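Local coordinates for ORC1-type DNA replication protein 2 (Aeropyrum pernix, PDB 1W5T), which binds DNA and takes part in regulating the initiation of DNA replication, using an N-terminal AAA+ ATPase domain and a C-terminal winged-helix domain, at residues 47-52 and 176-181; 83-88 and 137-142; 306-311 and 401-406; 313-318 and 394-399. All coordinates share one frame; numbering follows the deposited sequence.

Contact 1: residues 47-52 and 176-181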
loop_
_atom_site.group_PDB
_atom_site.type_symbol
_atom_site.label_atom_id
_atom_site.label_comp_id
_atom_site.label_asym_id
_atom_site.label_seq_id
_atom_site.Cartn_x
_atom_site.Cartn_y
_atom_site.Cartn_z
ATOM N N GLY A 47 9.460 -20.597 -18.705
ATOM C CA GLY A 47 8.115 -20.044 -18.657
ATOM C C GLY A 47 7.936 -18.977 -17.582
ATOM O O GLY A 47 8.903 -18.283 -17.254
ATOM N N LEU A 48 6.711 -18.866 -17.051
ATOM C CA LEU A 48 6.309 -17.888 -16.022
ATOM C C LEU A 48 5.632 -18.660 -14.923
ATOM O O LEU A 48 4.669 -19.392 -15.183
ATOM C CB LEU A 48 5.275 -16.911 -16.594
ATOM C CG LEU A 48 5.485 -15.385 -16.636
ATOM C CD1 LEU A 48 4.213 -14.688 -17.037
ATOM C CD2 LEU A 48 5.988 -14.814 -15.298
ATOM N N SER A 49 6.126 -18.519 -13.698
ATOM C CA SER A 49 5.550 -19.231 -12.557
ATOM C C SER A 49 5.854 -18.612 -11.190
ATOM O O SER A 49 5.247 -19.020 -10.175
ATOM C CB SER A 49 5.993 -20.673 -12.537
ATOM O OG SER A 49 7.392 -20.721 -12.553
ATOM N N ASP A 50 6.762 -17.634 -11.152
ATOM C CA ASP A 50 7.140 -17.024 -9.879
ATOM C C ASP A 50 6.020 -16.253 -9.186
ATOM O O ASP A 50 5.150 -15.666 -9.828
ATOM C CB ASP A 50 8.348 -16.118 -10.059
ATOM C CG ASP A 50 9.602 -16.906 -10.333
ATOM O OD1 ASP A 50 10.044 -16.981 -11.512
ATOM O OD2 ASP A 50 10.192 -17.511 -9.427
ATOM N N VAL A 51 6.046 -16.278 -7.860
ATOM C CA VAL A 51 5.108 -15.509 -7.063
ATOM C C VAL A 51 5.954 -14.588 -6.217
ATOM O O VAL A 51 6.778 -15.050 -5.431
ATOM C CB VAL A 51 4.232 -16.439 -6.163
ATOM C CG1 VAL A 51 3.404 -15.637 -5.157
ATOM C CG2 VAL A 51 3.340 -17.353 -7.010
ATOM N N ASN A 52 5.768 -13.282 -6.386
ATOM C CA ASN A 52 6.474 -12.296 -5.553
ATOM C C ASN A 52 5.511 -11.326 -4.851
ATOM O O ASN A 52 4.362 -11.221 -5.205
ATOM C CB ASN A 52 7.510 -11.536 -6.383
ATOM C CG ASN A 52 8.547 -12.459 -7.039
ATOM O OD1 ASN A 52 9.159 -13.286 -6.381
ATOM N ND2 ASN A 52 8.760 -12.281 -8.341
ATOM N N GLY A 176 3.425 -28.755 -20.818
ATOM C CA GLY A 176 4.283 -28.563 -19.651
ATOM C C GLY A 176 5.001 -27.217 -19.509
ATOM O O GLY A 176 5.979 -27.099 -18.738
ATOM N N VAL A 177 4.552 -26.217 -20.275
ATOM C CA VAL A 177 5.066 -24.858 -20.155
ATOM C C VAL A 177 4.187 -24.084 -19.128
ATOM O O VAL A 177 2.983 -23.897 -19.342
ATOM C CB VAL A 177 5.130 -24.131 -21.553
ATOM C CG1 VAL A 177 5.718 -22.752 -21.447
ATOM C CG2 VAL A 177 5.993 -24.911 -22.559
ATOM N N ASN A 178 4.787 -23.699 -17.998
ATOM C CA ASN A 178 4.160 -22.829 -16.989
ATOM C C ASN A 178 3.962 -21.420 -17.556
ATOM O O ASN A 178 4.946 -20.782 -17.984
ATOM C CB ASN A 178 5.049 -22.745 -15.753
ATOM C CG ASN A 178 5.279 -24.119 -15.080
ATOM O OD1 ASN A 178 4.547 -25.081 -15.309
ATOM N ND2 ASN A 178 6.296 -24.197 -14.257
ATOM N N ARG A 179 2.728 -20.906 -17.539
ATOM C CA ARG A 179 2.462 -19.629 -18.219
ATOM C C ARG A 179 1.767 -18.569 -17.384
ATOM O O ARG A 179 1.235 -17.612 -17.938
ATOM C CB ARG A 179 1.635 -19.867 -19.491
ATOM C CG ARG A 179 2.150 -20.965 -20.385
ATOM C CD ARG A 179 1.457 -20.947 -21.714
ATOM N NE ARG A 179 2.028 -21.887 -22.642
ATOM C CZ ARG A 179 2.831 -21.618 -23.638
ATOM N NH1 ARG A 179 3.243 -20.379 -23.941
ATOM N NH2 ARG A 179 3.232 -22.654 -24.366
ATOM N N ILE A 180 1.770 -18.735 -16.065
ATOM C CA ILE A 180 1.109 -17.781 -15.155
ATOM C C ILE A 180 2.023 -17.462 -13.980
ATOM O O ILE A 180 2.449 -18.375 -13.263
ATOM C CB ILE A 180 -0.226 -18.326 -14.585
ATOM C CG1 ILE A 180 -1.178 -18.776 -15.687
ATOM C CG2 ILE A 180 -0.944 -17.211 -13.805
ATOM C CD1 ILE A 180 -2.410 -19.388 -15.136
ATOM N N GLY A 181 2.333 -16.186 -13.785
ATOM C CA GLY A 181 3.034 -15.764 -12.588
ATOM C C GLY A 181 2.218 -14.733 -11.835
ATOM O O GLY A 181 1.201 -14.257 -12.325
#

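Contact 2: residues 83-88 and 137-142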
loop_
_atom_site.group_PDB
_atom_site.type_symbol
_atom_site.label_atom_id
_atom_site.label_comp_id
_atom_site.label_asym_id
_atom_site.label_seq_id
_atom_site.Cartn_x
_atom_site.Cartn_y
_atom_site.Cartn_z
ATOM N N GLU A 83 12.228 -10.208 -27.247
ATOM C CA GLU A 83 12.524 -11.602 -27.574
ATOM C C GLU A 83 11.319 -12.327 -28.238
ATOM O O GLU A 83 11.325 -13.546 -28.436
ATOM C CB GLU A 83 12.951 -12.330 -26.306
ATOM C CG GLU A 83 14.031 -11.605 -25.498
ATOM C CD GLU A 83 15.402 -11.614 -26.177
ATOM O OE1 GLU A 83 16.239 -10.722 -25.864
ATOM O OE2 GLU A 83 15.641 -12.514 -27.026
ATOM N N GLY A 84 10.286 -11.550 -28.557
ATOM C CA GLY A 84 9.129 -12.041 -29.267
ATOM C C GLY A 84 8.133 -12.924 -28.516
ATOM O O GLY A 84 7.352 -13.610 -29.172
ATOM N N LEU A 85 8.126 -12.886 -27.179
ATOM C CA LEU A 85 7.382 -13.859 -26.364
ATOM C C LEU A 85 5.822 -13.754 -26.166
ATOM O O LEU A 85 5.090 -14.807 -26.333
ATOM C CB LEU A 85 8.099 -14.065 -25.036
ATOM C CG LEU A 85 9.295 -15.006 -25.252
ATOM C CD1 LEU A 85 10.170 -15.115 -24.042
ATOM C CD2 LEU A 85 8.836 -16.391 -25.662
ATOM N N THR A 86 5.353 -12.534 -25.826
ATOM C CA THR A 86 3.950 -12.174 -25.443
ATOM C C THR A 86 3.503 -12.410 -23.980
ATOM O O THR A 86 3.028 -13.490 -23.619
ATOM C CB THR A 86 2.809 -12.620 -26.437
ATOM O OG1 THR A 86 3.173 -12.378 -27.796
ATOM C CG2 THR A 86 1.556 -11.691 -26.278
ATOM N N VAL A 87 3.634 -11.392 -23.134
ATOM C CA VAL A 87 3.068 -11.510 -21.812
ATOM C C VAL A 87 1.948 -10.502 -21.616
ATOM O O VAL A 87 2.115 -9.301 -21.849
ATOM C CB VAL A 87 4.125 -11.603 -20.618
ATOM C CG1 VAL A 87 5.570 -11.750 -21.098
ATOM C CG2 VAL A 87 3.969 -10.500 -19.590
ATOM N N LYS A 88 0.796 -11.041 -21.243
ATOM C CA LYS A 88 -0.350 -10.251 -20.901
ATOM C C LYS A 88 -0.324 -9.929 -19.441
ATOM O O LYS A 88 0.282 -10.630 -18.645
ATOM C CB LYS A 88 -1.676 -10.960 -21.247
ATOM C CG LYS A 88 -1.567 -12.279 -22.033
ATOM C CD LYS A 88 -2.316 -12.210 -23.377
ATOM C CE LYS A 88 -3.878 -12.119 -23.234
ATOM N NZ LYS A 88 -4.472 -11.064 -24.221
ATOM N N ASN A 137 -0.091 -19.327 -27.142
ATOM C CA ASN A 137 1.329 -19.159 -26.898
ATOM C C ASN A 137 1.589 -17.834 -26.198
ATOM O O ASN A 137 2.469 -17.087 -26.588
ATOM C CB ASN A 137 2.159 -19.304 -28.185
ATOM C CG ASN A 137 3.642 -19.473 -27.908
ATOM O OD1 ASN A 137 4.079 -19.566 -26.738
ATOM N ND2 ASN A 137 4.430 -19.489 -28.976
ATOM N N HIS A 138 0.786 -17.556 -25.173
ATOM C CA HIS A 138 0.907 -16.362 -24.389
ATOM C C HIS A 138 1.327 -16.696 -22.927
ATOM O O HIS A 138 1.103 -17.805 -22.402
ATOM C CB HIS A 138 -0.455 -15.649 -24.362
ATOM C CG HIS A 138 -0.854 -14.988 -25.633
ATOM N ND1 HIS A 138 -2.106 -14.426 -25.809
ATOM C CD2 HIS A 138 -0.193 -14.802 -26.800
ATOM C CE1 HIS A 138 -2.188 -13.897 -27.020
ATOM N NE2 HIS A 138 -1.034 -14.104 -27.644
ATOM N N TYR A 139 1.892 -15.715 -22.245
ATOM C CA TYR A 139 2.126 -15.806 -20.802
ATOM C C TYR A 139 1.261 -14.741 -20.069
ATOM O O TYR A 139 0.872 -13.733 -20.663
ATOM C CB TYR A 139 3.595 -15.578 -20.554
ATOM C CG TYR A 139 4.443 -16.560 -21.319
ATOM C CD1 TYR A 139 4.813 -16.335 -22.678
ATOM C CD2 TYR A 139 4.856 -17.726 -20.712
ATOM C CE1 TYR A 139 5.587 -17.286 -23.375
ATOM C CE2 TYR A 139 5.626 -18.660 -21.381
ATOM C CZ TYR A 139 5.997 -18.447 -22.685
ATOM O OH TYR A 139 6.782 -19.426 -23.273
ATOM N N LEU A 140 0.930 -14.981 -18.808
ATOM C CA LEU A 140 0.048 -14.077 -18.076
ATOM C C LEU A 140 0.675 -13.753 -16.737
ATOM O O LEU A 140 0.937 -14.626 -15.932
ATOM C CB LEU A 140 -1.335 -14.709 -17.889
ATOM C CG LEU A 140 -2.436 -14.012 -17.062
ATOM C CD1 LEU A 140 -3.072 -12.787 -17.783
ATOM C CD2 LEU A 140 -3.499 -15.002 -16.627
ATOM N N LEU A 141 0.930 -12.485 -16.510
ATOM C CA LEU A 141 1.424 -12.035 -15.231
ATOM C C LEU A 141 0.274 -11.276 -14.525
ATOM O O LEU A 141 -0.257 -10.274 -15.030
ATOM C CB LEU A 141 2.689 -11.225 -15.429
ATOM C CG LEU A 141 3.494 -10.643 -14.279
ATOM C CD1 LEU A 141 3.458 -11.535 -13.051
ATOM C CD2 LEU A 141 4.893 -10.438 -14.735
ATOM N N VAL A 142 -0.143 -11.845 -13.390
ATOM C CA VAL A 142 -1.290 -11.376 -12.651
ATOM C C VAL A 142 -0.878 -10.534 -11.423
ATOM O O VAL A 142 -0.160 -11.020 -10.549
ATOM C CB VAL A 142 -2.176 -12.584 -12.178
ATOM C CG1 VAL A 142 -3.479 -12.066 -11.500
ATOM C CG2 VAL A 142 -2.512 -13.525 -13.350
#

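Contact 3: residues 306-311 and 401-406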
loop_
_atom_site.group_PDB
_atom_site.type_symbol
_atom_site.label_atom_id
_atom_site.label_comp_id
_atom_site.label_asym_id
_atom_site.label_seq_id
_atom_site.Cartn_x
_atom_site.Cartn_y
_atom_site.Cartn_z
ATOM N N LEU A 306 -9.027 -2.242 17.780
ATOM C CA LEU A 306 -8.266 -2.215 19.032
ATOM C C LEU A 306 -9.208 -2.302 20.237
ATOM O O LEU A 306 -10.273 -1.728 20.207
ATOM C CB LEU A 306 -7.471 -0.902 19.093
ATOM C CG LEU A 306 -5.995 -0.914 18.730
ATOM C CD1 LEU A 306 -5.649 -2.016 17.660
ATOM C CD2 LEU A 306 -5.463 0.515 18.387
ATOM N N SER A 307 -8.793 -3.001 21.284
ATOM C CA SER A 307 -9.438 -2.974 22.589
ATOM C C SER A 307 -9.396 -1.597 23.307
ATOM O O SER A 307 -8.509 -0.786 23.080
ATOM C CB SER A 307 -8.827 -4.062 23.468
ATOM O OG SER A 307 -7.821 -3.562 24.330
ATOM N N ILE A 308 -10.387 -1.352 24.149
ATOM C CA ILE A 308 -10.583 -0.091 24.869
ATOM C C ILE A 308 -9.294 0.342 25.540
ATOM O O ILE A 308 -8.957 1.512 25.610
ATOM C CB ILE A 308 -11.673 -0.286 25.973
ATOM C CG1 ILE A 308 -13.017 -0.660 25.364
ATOM C CG2 ILE A 308 -11.840 0.946 26.817
ATOM C CD1 ILE A 308 -14.027 -1.156 26.391
ATOM N N HIS A 309 -8.565 -0.652 26.013
ATOM C CA HIS A 309 -7.422 -0.411 26.840
ATOM C C HIS A 309 -6.218 0.059 26.068
ATOM O O HIS A 309 -5.545 0.987 26.505
ATOM C CB HIS A 309 -7.193 -1.598 27.757
ATOM C CG HIS A 309 -8.030 -1.515 28.993
ATOM N ND1 HIS A 309 -7.613 -0.848 30.128
ATOM C CD2 HIS A 309 -9.306 -1.903 29.234
ATOM C CE1 HIS A 309 -8.578 -0.871 31.030
ATOM N NE2 HIS A 309 -9.614 -1.508 30.513
ATOM N N GLU A 310 -6.010 -0.528 24.890
ATOM C CA GLU A 310 -5.064 0.015 23.913
ATOM C C GLU A 310 -5.437 1.434 23.523
ATOM O O GLU A 310 -4.580 2.294 23.445
ATOM C CB GLU A 310 -4.972 -0.844 22.662
ATOM C CG GLU A 310 -5.380 -2.283 22.876
ATOM C CD GLU A 310 -4.642 -3.251 21.988
ATOM O OE1 GLU A 310 -5.284 -4.207 21.548
ATOM O OE2 GLU A 310 -3.435 -3.065 21.743
ATOM N N LEU A 311 -6.720 1.662 23.295
ATOM C CA LEU A 311 -7.237 2.950 22.868
ATOM C C LEU A 311 -7.003 4.038 23.937
ATOM O O LEU A 311 -6.671 5.181 23.618
ATOM C CB LEU A 311 -8.734 2.798 22.561
ATOM C CG LEU A 311 -9.360 2.607 21.171
ATOM C CD1 LEU A 311 -8.370 2.293 20.087
ATOM C CD2 LEU A 311 -10.491 1.559 21.189
ATOM N N ASN A 401 -14.487 8.520 20.680
ATOM C CA ASN A 401 -15.768 7.988 20.199
ATOM C C ASN A 401 -15.762 6.451 20.116
ATOM O O ASN A 401 -16.768 5.803 20.347
ATOM C CB ASN A 401 -16.222 8.637 18.865
ATOM C CG ASN A 401 -16.370 10.202 18.951
ATOM O OD1 ASN A 401 -16.507 10.785 20.042
ATOM N ND2 ASN A 401 -16.327 10.872 17.781
ATOM N N ILE A 402 -14.611 5.875 19.833
ATOM C CA ILE A 402 -14.510 4.438 19.681
ATOM C C ILE A 402 -14.533 3.809 21.061
ATOM O O ILE A 402 -15.150 2.750 21.261
ATOM C CB ILE A 402 -13.259 4.067 18.863
ATOM C CG1 ILE A 402 -13.396 4.646 17.446
ATOM C CG2 ILE A 402 -13.090 2.585 18.804
ATOM C CD1 ILE A 402 -12.195 4.436 16.512
ATOM N N ILE A 403 -13.930 4.480 22.027
ATOM C CA ILE A 403 -13.985 3.964 23.378
ATOM C C ILE A 403 -15.436 4.002 23.868
ATOM O O ILE A 403 -15.934 3.013 24.414
ATOM C CB ILE A 403 -13.048 4.712 24.354
ATOM C CG1 ILE A 403 -11.578 4.518 23.970
ATOM C CG2 ILE A 403 -13.275 4.212 25.769
ATOM C CD1 ILE A 403 -10.684 5.689 24.423
ATOM N N GLN A 404 -16.105 5.130 23.660
ATOM C CA GLN A 404 -17.518 5.264 24.028
ATOM C C GLN A 404 -18.356 4.117 23.405
ATOM O O GLN A 404 -19.079 3.427 24.119
ATOM C CB GLN A 404 -18.092 6.623 23.577
ATOM C CG GLN A 404 -17.680 7.874 24.392
ATOM C CD GLN A 404 -18.208 9.170 23.730
ATOM O OE1 GLN A 404 -19.320 9.625 24.037
ATOM N NE2 GLN A 404 -17.426 9.740 22.807
ATOM N N ALA A 405 -18.224 3.907 22.094
ATOM C CA ALA A 405 -18.976 2.868 21.385
ATOM C C ALA A 405 -18.720 1.446 21.902
ATOM O O ALA A 405 -19.687 0.687 22.049
ATOM C CB ALA A 405 -18.746 2.935 19.869
ATOM N N LYS A 406 -17.447 1.095 22.154
ATOM C CA LYS A 406 -17.097 -0.212 22.712
ATOM C C LYS A 406 -17.673 -0.420 24.122
ATOM O O LYS A 406 -18.162 -1.504 24.431
ATOM C CB LYS A 406 -15.575 -0.450 22.740
ATOM C CG LYS A 406 -14.869 -0.507 21.384
ATOM C CD LYS A 406 -14.202 -1.833 21.170
ATOM C CE LYS A 406 -13.831 -1.971 19.741
ATOM N NZ LYS A 406 -13.311 -0.632 19.299
#

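Contact 4: residues 313-318 and 394-399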
loop_
_atom_site.group_PDB
_atom_site.type_symbol
_atom_site.label_atom_id
_atom_site.label_comp_id
_atom_site.label_asym_id
_atom_site.label_seq_id
_atom_site.Cartn_x
_atom_site.Cartn_y
_atom_site.Cartn_z
ATOM N N ILE A 313 -4.495 4.024 26.102
ATOM C CA ILE A 313 -3.054 4.243 26.080
ATOM C C ILE A 313 -2.622 5.064 24.870
ATOM O O ILE A 313 -1.806 6.021 25.000
ATOM C CB ILE A 313 -2.308 2.905 26.134
ATOM C CG1 ILE A 313 -2.733 2.136 27.405
ATOM C CG2 ILE A 313 -0.804 3.160 26.086
ATOM C CD1 ILE A 313 -2.409 0.589 27.388
ATOM N N LEU A 314 -3.182 4.723 23.712
ATOM C CA LEU A 314 -2.976 5.528 22.514
ATOM C C LEU A 314 -3.356 7.006 22.738
ATOM O O LEU A 314 -2.604 7.921 22.395
ATOM C CB LEU A 314 -3.716 4.941 21.303
ATOM C CG LEU A 314 -3.451 5.622 19.950
ATOM C CD1 LEU A 314 -1.952 5.694 19.685
ATOM C CD2 LEU A 314 -4.141 4.875 18.775
ATOM N N ARG A 315 -4.525 7.215 23.318
ATOM C CA ARG A 315 -4.998 8.551 23.635
ATOM C C ARG A 315 -4.007 9.316 24.514
ATOM O O ARG A 315 -3.684 10.466 24.241
ATOM C CB ARG A 315 -6.368 8.491 24.319
ATOM C CG ARG A 315 -7.096 9.816 24.251
ATOM C CD ARG A 315 -7.704 10.254 25.539
ATOM N NE ARG A 315 -8.804 11.195 25.314
ATOM C CZ ARG A 315 -8.737 12.506 25.559
ATOM N NH1 ARG A 315 -9.793 13.270 25.334
ATOM N NH2 ARG A 315 -7.624 13.065 26.036
ATOM N N LEU A 316 -3.500 8.648 25.539
ATOM C CA LEU A 316 -2.630 9.302 26.488
ATOM C C LEU A 316 -1.301 9.689 25.847
ATOM O O LEU A 316 -0.789 10.786 26.068
ATOM C CB LEU A 316 -2.412 8.412 27.710
ATOM C CG LEU A 316 -3.565 8.221 28.693
ATOM C CD1 LEU A 316 -3.278 6.987 29.498
ATOM C CD2 LEU A 316 -3.789 9.445 29.614
ATOM N N ILE A 317 -0.757 8.776 25.034
ATOM C CA ILE A 317 0.461 9.033 24.284
ATOM C C ILE A 317 0.221 10.196 23.328
ATOM O O ILE A 317 1.065 11.059 23.192
ATOM C CB ILE A 317 0.907 7.769 23.561
ATOM C CG1 ILE A 317 1.432 6.752 24.581
ATOM C CG2 ILE A 317 1.936 8.081 22.474
ATOM C CD1 ILE A 317 2.062 5.461 24.007
ATOM N N ALA A 318 -0.941 10.232 22.692
ATOM C CA ALA A 318 -1.309 11.361 21.809
ATOM C C ALA A 318 -1.385 12.697 22.542
ATOM O O ALA A 318 -0.770 13.645 22.113
ATOM C CB ALA A 318 -2.609 11.101 21.077
ATOM N N ARG A 394 -7.034 15.087 15.761
ATOM C CA ARG A 394 -7.970 14.310 14.945
ATOM C C ARG A 394 -8.074 12.893 15.533
ATOM O O ARG A 394 -9.178 12.353 15.683
ATOM C CB ARG A 394 -7.519 14.246 13.477
ATOM C CG ARG A 394 -8.059 15.357 12.542
ATOM C CD ARG A 394 -9.272 14.964 11.645
ATOM N NE ARG A 394 -9.524 13.513 11.545
ATOM C CZ ARG A 394 -10.736 12.930 11.499
ATOM N NH1 ARG A 394 -11.849 13.661 11.547
ATOM N NH2 ARG A 394 -10.829 11.601 11.395
ATOM N N LEU A 395 -6.921 12.320 15.896
ATOM C CA LEU A 395 -6.836 10.988 16.519
ATOM C C LEU A 395 -7.495 10.894 17.913
ATOM O O LEU A 395 -8.341 10.016 18.134
ATOM C CB LEU A 395 -5.381 10.500 16.563
ATOM C CG LEU A 395 -5.083 9.122 17.170
ATOM C CD1 LEU A 395 -5.673 8.021 16.334
ATOM C CD2 LEU A 395 -3.580 8.905 17.305
ATOM N N ILE A 396 -7.113 11.783 18.839
ATOM C CA ILE A 396 -7.800 11.905 20.144
ATOM C C ILE A 396 -9.329 11.883 19.956
ATOM O O ILE A 396 -10.023 11.096 20.580
ATOM C CB ILE A 396 -7.371 13.190 20.908
ATOM C CG1 ILE A 396 -5.984 13.034 21.509
ATOM C CG2 ILE A 396 -8.351 13.542 22.035
ATOM C CD1 ILE A 396 -5.262 14.335 21.697
ATOM N N GLU A 397 -9.833 12.739 19.081
ATOM C CA GLU A 397 -11.242 12.760 18.738
ATOM C C GLU A 397 -11.739 11.355 18.370
ATOM O O GLU A 397 -12.596 10.812 19.063
ATOM C CB GLU A 397 -11.460 13.704 17.552
ATOM C CG GLU A 397 -11.868 15.123 17.913
ATOM C CD GLU A 397 -12.928 15.685 16.956
ATOM O OE1 GLU A 397 -12.581 16.573 16.124
ATOM O OE2 GLU A 397 -14.106 15.232 17.028
ATOM N N VAL A 398 -11.186 10.773 17.297
ATOM C CA VAL A 398 -11.612 9.462 16.777
ATOM C C VAL A 398 -11.604 8.416 17.883
ATOM O O VAL A 398 -12.586 7.688 18.108
ATOM C CB VAL A 398 -10.707 8.982 15.601
ATOM C CG1 VAL A 398 -11.134 7.619 15.084
ATOM C CG2 VAL A 398 -10.728 9.961 14.448
ATOM N N VAL A 399 -10.495 8.384 18.605
ATOM C CA VAL A 399 -10.271 7.405 19.648
ATOM C C VAL A 399 -11.324 7.496 20.745
ATOM O O VAL A 399 -11.872 6.459 21.164
ATOM C CB VAL A 399 -8.806 7.486 20.168
ATOM C CG1 VAL A 399 -8.570 6.595 21.369
ATOM C CG2 VAL A 399 -7.866 7.097 19.027
#

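Contact 1: residues 47-52 and 176-181
The parallel core sheet of the AAA+ ATPase domain begins here: Leu48 and Arg179 form a single backbone bridge just ahead of strands 51-56 and 180-186, neighbours in that sheet. Leu48 N donates to Asn178 O at 2.8 Å. The bond is nearly straight, 172° at the hydrogen, yet the donor stands above the carbonyl plane of Asn178. Two CA-H...O contacts run beside it, one from Gly47 CA to the same Asn178 O and one from Ser49 CA to Ile180 O, both 3.3 Å long. At Gly47, which has positive phi, the absence of a side chain lets Asn178 O come close to CA. Gly181 likewise admits Leu48, whose CD1 comes within 4.0 Å of Gly181 N and whose CD2 is 4.1 Å from Gly181 CA. Asn178 points its side chain toward 47-52: its CB packs 3.4 Å from Leu48 O, chi1 of -61° sets CG anti to the carbonyl carbon, and the amide ND2 lies 3.9 Å from Ser49 CB. The Arg179 guanidinium has Val177 CG1 over the centre of one face, makes a salt bridge to Asp175 and a cation-pi contact with Tyr139; Asp50 pairs with Arg41 of helix 28-43. Between the two segments, then, the join is made by main chain, two glycines that allow close approach and the side chains of Leu48 and Asn178, while the formal charges turn to partners outside it and would be expected to add little directly to the bridge.

Contact 2: residues 83-88 and 137-142
The edge strand 87-93 of the parallel AAA+ sheet meets its neighbour 139-145 here, Val87 pairing with Tyr139 and Lys88 with Leu140 as each chain leaves a helix through a Schellman motif, at Gly84 and Asn137. Three backbone bonds make the ladder: Tyr139 N to Thr86 O at 2.9 Å, Lys88 N to Tyr139 O at 2.8 Å, and Leu141 N to Lys88 O at 2.9 Å. Thr86 and His138 lie side by side, and the methyl CG2 of Thr86, anti to the backbone N, sits over one face of the imidazole, 4.0 Å from its centroid, a CH-pi contact. The bent chain of Lys88 crosses the same histidine obliquely, its CD 3.3 Å from His138 ND1, while NZ goes on to Thr111 O and ND1 is bonded to Tyr113 OH. On the other face of the sheet Val87 CB meets Tyr139 CB at 4.0 Å. Leu85 CD2 touches Tyr139 CE1 at 4.1 Å, and the carbonyl oxygens of Leu85 and Thr86 approach the phenol ring at its edge. Helices 65-82 and 28-43 pack over the face bearing Val87 and Tyr139, helix 100-111 lies against Leu140 on the other, and strand 180-186 continues the sheet beyond 139-145.

Contact 3: residues 306-311 and 401-406
Apolar packing carries most of the join between Ile308 and Leu311, in the first turn of helix 308-322, and Ile402, Ile403 and Lys406 of helix 392-408. Ile308 and Ile403 cross obliquely, meeting through their CG2 methyls at 3.7 Å; in both residues CG2 is anti to the backbone N. Leu311 runs past Ile403 in the opposite direction, its CB 3.6 Å from Ile403 CG1, and sets CD2 against Ile402 CG2 at 3.7 Å, there at about a right angle. The aliphatic part of Lys406 joins in, since its CB packs on Ile308 CG1 at 3.7 Å. Polar contact is slight by comparison: Lys406 NZ gives a weak, 3.4 Å hydrogen bond to Leu306 O, and the same ammonium is also bonded to Glu304 O, so two carbonyls receive it where the chain runs into the helix. Ser307 is the N-cap of that helix, though the bond it accepts at OG from His309 N is weak. In the winged-helix domain, helix 352-364 packs against Leu306 and Glu310, helix 300-304 touches Ile402, and Leu311 also touches Val399 of helix 392-408.

Contact 4: residues 313-318 and 394-399
Leu314 meets Leu395 and Val399 where two helices of the winged-helix domain, 308-322 and 392-408, pack roughly antiparallel. The axes of the two short segments approach to 9.5 Å, and their directions differ by 156°. Leu314 CG lies 4.2 Å from Leu395 CD2, and its CD2 methyl lies 4.3 Å from Val399 CG2. One turn further on, Ala318 CB fits against Ile396 CG1 at 3.9 Å and is 4.5 Å from Leu395 CD2. Arg315 CB touches Val399 CG1 at 4.1 Å. No hydrogen bond links the two segments; the contact between them is apolar packing plus the Arg315 guanidinium on Ile396. In the next shell, Leu303 of helix 300-304 packs on Leu314, Leu395 and Val399, and Leu386 of strand 382-386 touches Leu314, Ala318 and Leu395, so that the leucines lie in the domain core. The guanidinium of Arg315 is held by salt bridges, NH2 to Glu319 and NH1 to Asp400, which would be expected to fix its orientation across the helix pair. Arg315 and Ile396 cross at about a right angle, and the Ile396 CG2 methyl sits over the centre of the guanidinium, 3.6 Å above its plane.

Contacts 1 and 2 share one sheet in the ATPase domain, and strand 139-145 lies beside strand 180-186, so they touch directly, Arg179 O with Leu140 N; contact 2 nests inside the loop that contact 1 closes. Contacts 3 and 4 divide a single helix pair, 308-322 with 392-408, and meet at Leu311 O and Val399 CG1. Both sheet contacts lie across the chain's centre from the helical ones, contact 1 about 46 Å from contact 3 between centres. Main-chain hydrogen bonds occur across both sheet contacts, three in contact 2; the helical ones rest on side-chain packing, with one weak bond in contact 3. Contacts 1 and 4 are buried, 2 and 3 partly so, each with a lysine.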